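Local coordinates for protein B-129 (Sulfolobus virus 1, PDB 2WBT) that probably binds DNA through its two zinc fingers and is essential for virus function, at residues Cys77-Met82 with Val102-Lys107; Lys70-Phe75 with Leu81-Ser86. All coordinates share one frame; numbering follows the deposited sequence.

Interactions 1 and 2 overlap in the first zinc finger, and their centres lie about 14 Å apart. They share L81 and M82, where the cysteine turn of 77-82 runs on into the strand 83-84. Interaction 2 closes the β-hairpin of this finger against the end of helix 60-72. Its F84 side chain lies about 5 Å from the zinc ion bound by C77, C80, H93 and E98. Interaction 1 joins the cysteine turn of that hairpin to its counterpart in the second finger, whose zinc is held by C103, C106, H119 and H124. The zinc ions (ZN of chain C and ZN of chain D) are 14.4 Å apart.

Interaction 1 of 2, residues Cys77-Met82 with Val102-Lys107; sequences CPLCLM and VCPVCK. With ZN (zinc ion), chain C; ZN (zinc ion), chain D.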
loop_
_atom_site.group_PDB
_atom_site.type_symbol
_atom_site.label_atom_id
_atom_site.label_comp_id
_atom_site.label_asym_id
_atom_site.label_seq_id
_atom_site.Cartn_x
_atom_site.Cartn_y
_atom_site.Cartn_z
ATOM N N CYS A 77 -2.116 -5.385 -15.748
ATOM C CA CYS A 77 -2.143 -6.806 -15.421
ATOM C C CYS A 77 -1.533 -7.036 -14.034
ATOM O O CYS A 77 -0.403 -6.617 -13.779
ATOM C CB CYS A 77 -1.364 -7.604 -16.465
ATOM S SG CYS A 77 -1.420 -9.381 -16.235
ATOM N N PRO A 78 -2.266 -7.716 -13.136
ATOM C CA PRO A 78 -1.754 -7.927 -11.782
ATOM C C PRO A 78 -0.490 -8.784 -11.732
ATOM O O PRO A 78 0.364 -8.559 -10.876
ATOM C CB PRO A 78 -2.913 -8.642 -11.074
ATOM C CG PRO A 78 -4.109 -8.384 -11.920
ATOM C CD PRO A 78 -3.591 -8.331 -13.310
ATOM N N LEU A 79 -0.374 -9.745 -12.645
ATOM C CA LEU A 79 0.763 -10.664 -12.649
ATOM C C LEU A 79 2.052 -10.037 -13.191
ATOM O O LEU A 79 3.123 -10.276 -12.631
ATOM C CB LEU A 79 0.424 -11.941 -13.424
ATOM C CG LEU A 79 -0.823 -12.710 -12.972
ATOM C CD1 LEU A 79 -1.007 -13.959 -13.820
ATOM C CD2 LEU A 79 -0.749 -13.073 -11.494
ATOM N N CYS A 80 1.968 -9.246 -14.261
ATOM C CA CYS A 80 3.174 -8.586 -14.790
ATOM C C CYS A 80 3.252 -7.073 -14.557
ATOM O O CYS A 80 4.325 -6.487 -14.723
ATOM C CB CYS A 80 3.388 -8.912 -16.273
ATOM S SG CYS A 80 2.121 -8.178 -17.433
ATOM N N LEU A 81 2.155 -6.448 -14.135
ATOM C CA LEU A 81 2.143 -5.004 -13.840
ATOM C C LEU A 81 2.449 -4.123 -15.047
ATOM O O LEU A 81 3.016 -3.039 -14.893
ATOM C CB LEU A 81 3.126 -4.668 -12.706
ATOM C CG LEU A 81 2.800 -5.257 -11.335
ATOM C CD1 LEU A 81 3.931 -4.969 -10.360
ATOM C CD2 LEU A 81 1.481 -4.711 -10.804
ATOM N N MET A 82 2.089 -4.594 -16.244
ATOM C CA MET A 82 2.308 -3.837 -17.482
ATOM C C MET A 82 0.998 -3.200 -17.958
ATOM O O MET A 82 -0.028 -3.879 -18.039
ATOM C CB MET A 82 2.891 -4.727 -18.583
ATOM C CG MET A 82 4.290 -5.287 -18.296
ATOM S SD MET A 82 5.590 -4.068 -17.991
ATOM C CE MET A 82 5.601 -3.994 -16.204
ATOM N N VAL A 102 3.628 -17.817 -10.716
ATOM C CA VAL A 102 3.986 -17.291 -9.399
ATOM C C VAL A 102 3.292 -15.958 -9.152
ATOM O O VAL A 102 3.218 -15.109 -10.044
ATOM C CB VAL A 102 5.509 -17.088 -9.254
ATOM C CG1 VAL A 102 5.874 -16.859 -7.798
ATOM C CG2 VAL A 102 6.268 -18.288 -9.806
ATOM N N CYS A 103 2.789 -15.786 -7.935
ATOM C CA CYS A 103 2.168 -14.528 -7.531
ATOM C C CYS A 103 3.251 -13.483 -7.257
ATOM O O CYS A 103 4.114 -13.714 -6.400
ATOM C CB CYS A 103 1.285 -14.732 -6.297
ATOM S SG CYS A 103 0.698 -13.192 -5.540
ATOM N N PRO A 104 3.196 -12.325 -7.966
ATOM C CA PRO A 104 4.251 -11.307 -7.859
ATOM C C PRO A 104 4.398 -10.738 -6.446
ATOM O O PRO A 104 5.405 -10.098 -6.139
ATOM C CB PRO A 104 3.774 -10.207 -8.819
ATOM C CG PRO A 104 2.314 -10.396 -8.912
ATOM C CD PRO A 104 2.122 -11.874 -8.874
ATOM N N VAL A 105 3.397 -10.987 -5.605
ATOM C CA VAL A 105 3.338 -10.444 -4.255
ATOM C C VAL A 105 3.910 -11.414 -3.216
ATOM O O VAL A 105 4.879 -11.091 -2.530
ATOM C CB VAL A 105 1.883 -10.089 -3.870
ATOM C CG1 VAL A 105 1.848 -9.332 -2.552
ATOM C CG2 VAL A 105 1.222 -9.269 -4.973
ATOM N N CYS A 106 3.311 -12.598 -3.113
ATOM C CA CYS A 106 3.654 -13.571 -2.056
ATOM C C CYS A 106 4.552 -14.726 -2.502
ATOM O O CYS A 106 5.087 -15.445 -1.661
ATOM C CB CYS A 106 2.386 -14.135 -1.418
ATOM S SG CYS A 106 1.585 -15.430 -2.377
ATOM N N LYS A 107 4.695 -14.918 -3.812
ATOM C CA LYS A 107 5.619 -15.920 -4.366
ATOM C C LYS A 107 5.135 -17.365 -4.244
ATOM O O LYS A 107 5.936 -18.303 -4.296
ATOM C CB LYS A 107 7.011 -15.781 -3.738
ATOM C CG LYS A 107 7.626 -14.423 -3.958
ATOM C CD LYS A 107 8.122 -14.292 -5.383
ATOM C CE LYS A 107 8.180 -12.847 -5.827
ATOM N NZ LYS A 107 9.155 -12.648 -6.934
HETATM ZN ZN ZN C . 0.628 -9.853 -17.268
HETATM ZN ZN ZN D . 0.365 -14.075 -3.482
#
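P104 touches P78 and L79, and these three residues make the close part of the contact. The P104 ring sits against the turn of 77-82. Its CG lies 3.3 Å from P78 O and 3.8 Å from L79 O. The L79 side chain approaches the same ring obliquely, with CD2 4.1 Å from P104 CD. The L79 CG is anti to the carbonyl carbon (chi1 -55°), and this turns CD2 to the ring. Here L79 also packs on L117 and V120 of helix 113-122, while Y62 of helix 60-72 touches P104 and hydrogen-bonds P78 O. M82 and K107, at the ends of the two segments, are exposed and do not join in.

Each segment is folded round its own zinc ion as a CxxC turn. C77 SG and C80 SG bind the first zinc, and H93 and E98 complete its site. C103 SG (2.3 Å) and C106 SG (2.1 Å) bind the second zinc, ZN of chain D, together with H119 and H124. C103 SG also accepts a hydrogen bond from V105 N (3.5 Å, N-H...S angle 153°) and a weak one from C106 N. Such N-H...S bonds probably temper the charge on the thiolate.

No hydrogen bond or salt bridge crosses between the segments. The chemistry implies that zinc shapes each turn, while van der Waals contact of the P104 ring, with two backbone carbonyls and the L79 side chain, joins the two.

Interaction 2 of 2, residues Lys70-Phe75 with Leu81-Ser86; sequences KAISQF and LMPFSS
S73 and F75 are hydrogen-bonded to F84, and these two bonds are the polar part of the contact. F84 N gives its hydrogen to F75 O at 2.8 Å, arriving almost straight in line with the carbonyl bond (C=O...N angle 171°). The second bond runs the other way: S73 OG donates to F84 O at 2.7 Å, with the donor tilted 21° from the carbonyl plane. The serine hydroxyl has a further bond, as F75 N donates to S73 OG at 3.1 Å in an ST turn. S73 OG is anti to the backbone N (chi1 -175°), which carries it across to F84. The hydroxyl thus ties the chain leaving helix 60-72 to the strand 83-84. P83 CA adds a CH...O contact to F75 O.

The apolar part centres on P83. I72 lies against its ring, and CG2 comes within 3.7 Å of P83 CG. S73 CB meets P83 CB at 3.6 Å.

The aromatic part involves both phenylalanines. S86 backbone covers one face of the F75 ring near the rim, with S86 CA 3.5 Å from F75 CD1. Q74 CG lies over the centre of the opposite face. F84 O sits at the edge of the F75 ring. The F84 ring has F75 O near its own edge, and it meets the ring of the zinc ligand H93 with planes about 35° apart.

S86 holds the N-cap position of helix 87-96, to which F75 and F84 both pack. This antiparallel hairpin leading into a helix, with zinc between them, is the ββα fold of C2H2-type fingers, here with E98 as the fourth zinc ligand in place of a second histidine.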
loop_
_atom_site.group_PDB
_atom_site.type_symbol
_atom_site.label_atom_id
_atom_site.label_comp_id
_atom_site.label_asym_id
_atom_site.label_seq_id
_atom_site.Cartn_x
_atom_site.Cartn_y
_atom_site.Cartn_z
ATOM N N LYS A 70 -0.257 1.952 -12.997
ATOM C CA LYS A 70 -1.607 2.520 -12.910
ATOM C C LYS A 70 -1.677 3.994 -13.325
ATOM O O LYS A 70 -2.723 4.468 -13.772
ATOM C CB LYS A 70 -2.190 2.338 -11.502
ATOM C CG LYS A 70 -3.104 1.136 -11.385
ATOM C CD LYS A 70 -4.435 1.403 -12.080
ATOM C CE LYS A 70 -5.297 0.168 -12.111
ATOM N NZ LYS A 70 -5.610 -0.272 -10.724
ATOM N N ALA A 71 -0.565 4.708 -13.169
ATOM C CA ALA A 71 -0.452 6.096 -13.624
ATOM C C ALA A 71 -0.385 6.182 -15.151
ATOM O O ALA A 71 -0.939 7.106 -15.750
ATOM C CB ALA A 71 0.773 6.756 -13.006
ATOM N N ILE A 72 0.299 5.223 -15.770
ATOM C CA ILE A 72 0.381 5.140 -17.230
ATOM C C ILE A 72 -0.968 4.736 -17.826
ATOM O O ILE A 72 -1.377 5.262 -18.863
ATOM C CB ILE A 72 1.461 4.130 -17.686
ATOM C CG1 ILE A 72 2.856 4.637 -17.314
ATOM C CG2 ILE A 72 1.391 3.902 -19.191
ATOM C CD1 ILE A 72 3.950 3.610 -17.517
ATOM N N SER A 73 -1.654 3.809 -17.161
ATOM C CA SER A 73 -2.946 3.323 -17.638
ATOM C C SER A 73 -3.816 2.739 -16.531
ATOM O O SER A 73 -3.320 2.177 -15.557
ATOM C CB SER A 73 -2.743 2.261 -18.721
ATOM O OG SER A 73 -3.981 1.851 -19.277
ATOM N N GLN A 74 -5.126 2.874 -16.717
ATOM C CA GLN A 74 -6.129 2.228 -15.870
ATOM C C GLN A 74 -6.080 0.703 -16.013
ATOM O O GLN A 74 -6.395 -0.029 -15.074
ATOM C CB GLN A 74 -7.521 2.754 -16.256
ATOM C CG GLN A 74 -8.714 1.994 -15.685
ATOM C CD GLN A 74 -10.039 2.500 -16.232
ATOM O OE1 GLN A 74 -10.119 3.594 -16.794
ATOM N NE2 GLN A 74 -11.088 1.702 -16.069
ATOM N N PHE A 75 -5.675 0.237 -17.193
ATOM C CA PHE A 75 -5.702 -1.182 -17.537
ATOM C C PHE A 75 -4.332 -1.828 -17.349
ATOM O O PHE A 75 -3.463 -1.738 -18.217
ATOM C CB PHE A 75 -6.194 -1.348 -18.973
ATOM C CG PHE A 75 -7.465 -0.600 -19.255
ATOM C CD1 PHE A 75 -7.455 0.564 -20.011
ATOM C CD2 PHE A 75 -8.672 -1.046 -18.731
ATOM C CE1 PHE A 75 -8.631 1.262 -20.260
ATOM C CE2 PHE A 75 -9.850 -0.354 -18.973
ATOM C CZ PHE A 75 -9.830 0.800 -19.740
ATOM N N LEU A 81 2.155 -6.448 -14.135
ATOM C CA LEU A 81 2.143 -5.004 -13.840
ATOM C C LEU A 81 2.449 -4.123 -15.047
ATOM O O LEU A 81 3.016 -3.039 -14.893
ATOM C CB LEU A 81 3.126 -4.668 -12.706
ATOM C CG LEU A 81 2.800 -5.257 -11.335
ATOM C CD1 LEU A 81 3.931 -4.969 -10.360
ATOM C CD2 LEU A 81 1.481 -4.711 -10.804
ATOM N N MET A 82 2.089 -4.594 -16.244
ATOM C CA MET A 82 2.308 -3.837 -17.482
ATOM C C MET A 82 0.998 -3.200 -17.958
ATOM O O MET A 82 -0.028 -3.879 -18.039
ATOM C CB MET A 82 2.891 -4.727 -18.583
ATOM C CG MET A 82 4.290 -5.287 -18.296
ATOM S SD MET A 82 5.590 -4.068 -17.991
ATOM C CE MET A 82 5.601 -3.994 -16.204
ATOM N N PRO A 83 1.033 -1.890 -18.273
ATOM C CA PRO A 83 -0.146 -1.160 -18.721
ATOM C C PRO A 83 -0.531 -1.499 -20.152
ATOM O O PRO A 83 0.337 -1.783 -20.977
ATOM C CB PRO A 83 0.274 0.314 -18.618
ATOM C CG PRO A 83 1.717 0.335 -18.354
ATOM C CD PRO A 83 2.231 -1.032 -18.215
ATOM N N PHE A 84 -1.830 -1.465 -20.429
ATOM C CA PHE A 84 -2.345 -1.703 -21.771
ATOM C C PHE A 84 -3.280 -0.582 -22.195
ATOM O O PHE A 84 -3.851 0.120 -21.358
ATOM C CB PHE A 84 -3.040 -3.058 -21.841
ATOM C CG PHE A 84 -2.086 -4.208 -21.838
ATOM C CD1 PHE A 84 -1.580 -4.707 -23.030
ATOM C CD2 PHE A 84 -1.665 -4.773 -20.643
ATOM C CE1 PHE A 84 -0.686 -5.762 -23.032
ATOM C CE2 PHE A 84 -0.773 -5.828 -20.637
ATOM C CZ PHE A 84 -0.284 -6.322 -21.834
ATOM N N SER A 85 -3.423 -0.422 -23.506
ATOM C CA SER A 85 -4.155 0.706 -24.083
ATOM C C SER A 85 -5.636 0.702 -23.706
ATOM O O SER A 85 -6.235 1.759 -23.501
ATOM C CB SER A 85 -4.014 0.700 -25.609
ATOM O OG SER A 85 -4.685 -0.412 -26.183
ATOM N N SER A 86 -6.211 -0.494 -23.619
ATOM C CA SER A 86 -7.631 -0.663 -23.323
ATOM C C SER A 86 -7.870 -1.947 -22.537
ATOM O O SER A 86 -6.948 -2.737 -22.321
ATOM C CB SER A 86 -8.438 -0.690 -24.624
ATOM O OG SER A 86 -7.949 -1.686 -25.508
#